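Local atomic coordinates of ML032222a iGluR (Mnemiopsis leidyi, PDB entry 4YKJ), a protein that probably works as an ionotropic glutamate receptor, with a ligand-binding domain that here holds the small amino acids glycine and alanine. Residues 166-171 against 183-188. Residues are numbered along the deposited sequence; the frame is centred on the assembly and turned at random.
Sequences VELKDL and FVFIDE. With ALA (alanine), chain E.
Val166 sets a methyl against the rim of the Phe183 ring: CG2 lies in the ring plane, 3.4 Å from both CE1 and CZ, a tight approach for two apolar groups. The setting is a beta-alpha-beta unit in the periplasmic-binding-protein-like fold of a glutamate receptor ligand-binding domain. Strand 166-168 leads through helix 171-179 to strand 183-188, and both strands pair in parallel with 137-141, which runs between them. With their axes 10.3 Å apart at closest approach, the two share no hydrogen bond and meet through side chains alone, an example of how next-but-one strands of a sheet can be joined by large residues.

Two leucines continue the seam. Leu168 sends a single methyl, CD1, to both aromatic rings: it comes from the opposite direction to meet the edge of Phe183, 4.1 Å from CZ, and slants across to Phe185, 4.0 Å from CD1. Leu171, at the start of the helix, has its CG anti to the backbone N (chi1 -174°), a turn that swings its end inward; its CD1 then meets the edge of Phe185, 4.0 Å from CE2, the two side chains crossing at about a right angle. Ala174 and Thr177 of the helix and Ile141 of the middle strand close round this apolar patch.

Strand 183-188 carries on to the ligand pocket, where Glu188 sits at the N-cap position of helix 189-195. The extended Glu188 chain brings OE1 to 2.7 Å and OE2 to 3.1 Å from the N atom of the bound alanine. A leucine in place of Glu188 would probably leave that amino group without its countercharge. The same two oxygens take hydrogen bonds within the protein, OE1 with Tyr214 OH and OE2 with Ser93 OG.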
loop_
_atom_site.group_PDB
_atom_site.type_symbol
_atom_site.label_atom_id
_atom_site.label_comp_id
_atom_site.label_asym_id
_atom_site.label_seq_id
_atom_site.Cartn_x
_atom_site.Cartn_y
_atom_site.Cartn_z
ATOM N N VAL B 166 17.359 19.974 -15.247
ATOM C CA VAL B 166 17.964 19.431 -16.457
ATOM C C VAL B 166 17.082 18.302 -16.949
ATOM O O VAL B 166 16.471 17.597 -16.154
ATOM C CB VAL B 166 19.406 18.918 -16.200
ATOM C CG1 VAL B 166 20.273 19.988 -15.543
ATOM C CG2 VAL B 166 19.401 17.646 -15.378
ATOM N N GLU B 167 16.973 18.105 -18.262
ATOM C CA GLU B 167 16.099 17.015 -18.676
ATOM C C GLU B 167 16.912 15.738 -18.683
ATOM O O GLU B 167 18.071 15.708 -19.128
ATOM C CB GLU B 167 15.314 17.231 -19.981
ATOM C CG GLU B 167 13.994 16.396 -19.935
ATOM C CD GLU B 167 13.086 16.547 -21.153
ATOM O OE1 GLU B 167 11.858 16.709 -20.962
ATOM O OE2 GLU B 167 13.589 16.475 -22.296
ATOM N N LEU B 168 16.334 14.724 -18.049
ATOM C CA LEU B 168 16.974 13.426 -17.967
ATOM C C LEU B 168 16.135 12.416 -18.731
ATOM O O LEU B 168 14.915 12.353 -18.600
ATOM C CB LEU B 168 17.156 13.022 -16.515
ATOM C CG LEU B 168 17.981 13.998 -15.663
ATOM C CD1 LEU B 168 17.893 13.593 -14.202
ATOM C CD2 LEU B 168 19.438 14.039 -16.133
ATOM N N LYS B 169 16.809 11.637 -19.563
ATOM C CA LYS B 169 16.145 10.743 -20.506
ATOM C C LYS B 169 15.631 9.456 -19.873
ATOM O O LYS B 169 14.566 8.994 -20.222
ATOM C CB LYS B 169 17.120 10.374 -21.637
ATOM C CG LYS B 169 16.551 9.412 -22.658
ATOM C CD LYS B 169 17.504 9.191 -23.831
ATOM C CE LYS B 169 18.646 8.260 -23.458
ATOM N NZ LYS B 169 19.422 7.831 -24.662
ATOM N N ASP B 170 16.417 8.906 -18.955
ATOM C CA ASP B 170 16.169 7.584 -18.393
ATOM C C ASP B 170 17.048 7.408 -17.172
ATOM O O ASP B 170 17.802 8.303 -16.798
ATOM C CB ASP B 170 16.387 6.464 -19.436
ATOM C CG ASP B 170 17.780 6.424 -20.034
ATOM O OD1 ASP B 170 18.757 6.859 -19.418
ATOM O OD2 ASP B 170 17.886 5.879 -21.153
ATOM N N LEU B 171 16.925 6.270 -16.506
ATOM C CA LEU B 171 17.636 6.055 -15.266
ATOM C C LEU B 171 19.150 6.031 -15.444
ATOM O O LEU B 171 19.856 6.632 -14.629
ATOM C CB LEU B 171 17.113 4.785 -14.598
ATOM C CG LEU B 171 17.677 4.520 -13.210
ATOM C CD1 LEU B 171 17.309 5.651 -12.220
ATOM C CD2 LEU B 171 17.173 3.169 -12.732
ATOM N N PHE B 183 25.145 17.774 -8.355
ATOM C CA PHE B 183 23.868 17.461 -8.950
ATOM C C PHE B 183 22.968 16.819 -7.908
ATOM O O PHE B 183 23.453 16.027 -7.070
ATOM C CB PHE B 183 24.085 16.523 -10.137
ATOM C CG PHE B 183 22.881 16.386 -11.016
ATOM C CD1 PHE B 183 22.571 17.372 -11.930
ATOM C CD2 PHE B 183 22.034 15.312 -10.888
ATOM C CE1 PHE B 183 21.442 17.263 -12.733
ATOM C CE2 PHE B 183 20.910 15.190 -11.698
ATOM C CZ PHE B 183 20.617 16.161 -12.615
ATOM N N VAL B 184 21.698 17.207 -7.928
ATOM C CA VAL B 184 20.643 16.561 -7.150
ATOM C C VAL B 184 19.684 15.825 -8.099
ATOM O O VAL B 184 19.086 16.413 -8.992
ATOM C CB VAL B 184 19.865 17.582 -6.308
ATOM C CG1 VAL B 184 18.703 16.925 -5.541
ATOM C CG2 VAL B 184 20.795 18.300 -5.344
ATOM N N PHE B 185 19.563 14.520 -7.886
ATOM C CA PHE B 185 18.651 13.666 -8.646
ATOM C C PHE B 185 17.482 13.341 -7.744
ATOM O O PHE B 185 17.663 12.860 -6.623
ATOM C CB PHE B 185 19.381 12.384 -9.096
ATOM C CG PHE B 185 18.511 11.391 -9.843
ATOM C CD1 PHE B 185 17.455 11.806 -10.652
ATOM C CD2 PHE B 185 18.760 10.037 -9.717
ATOM C CE1 PHE B 185 16.681 10.852 -11.326
ATOM C CE2 PHE B 185 17.989 9.103 -10.397
ATOM C CZ PHE B 185 16.963 9.516 -11.173
ATOM N N ILE B 186 16.280 13.637 -8.225
ATOM C CA ILE B 186 15.056 13.397 -7.471
ATOM C C ILE B 186 14.307 12.231 -8.108
ATOM O O ILE B 186 13.906 12.313 -9.259
ATOM C CB ILE B 186 14.162 14.653 -7.466
ATOM C CG1 ILE B 186 14.932 15.867 -6.924
ATOM C CG2 ILE B 186 12.886 14.399 -6.665
ATOM C CD1 ILE B 186 14.192 17.179 -7.123
ATOM N N ASP B 187 14.201 11.118 -7.390
ATOM C CA ASP B 187 13.569 9.903 -7.929
ATOM C C ASP B 187 12.889 9.135 -6.805
ATOM O O ASP B 187 12.236 9.745 -5.968
ATOM C CB ASP B 187 14.529 9.044 -8.746
ATOM C CG ASP B 187 13.791 8.100 -9.689
ATOM O OD1 ASP B 187 13.255 8.584 -10.718
ATOM O OD2 ASP B 187 13.728 6.888 -9.379
ATOM N N GLU B 188 12.965 7.808 -6.827
ATOM C CA GLU B 188 12.215 6.971 -5.888
ATOM C C GLU B 188 13.110 6.163 -4.983
ATOM O O GLU B 188 14.139 5.650 -5.413
ATOM C CB GLU B 188 11.282 6.019 -6.646
ATOM C CG GLU B 188 10.323 6.780 -7.535
ATOM C CD GLU B 188 9.442 5.912 -8.400
ATOM O OE1 GLU B 188 9.769 4.727 -8.629
ATOM O OE2 GLU B 188 8.415 6.431 -8.879
HETATM N N ALA E . 8.057 3.898 -10.569
HETATM C CA ALA E . 8.404 4.839 -11.673
HETATM C C ALA E . 7.200 5.102 -12.568
HETATM O O ALA E . 7.243 5.993 -13.435
HETATM C CB ALA E . 9.545 4.291 -12.480
HETATM O OXT ALA E . 6.146 4.470 -12.411
#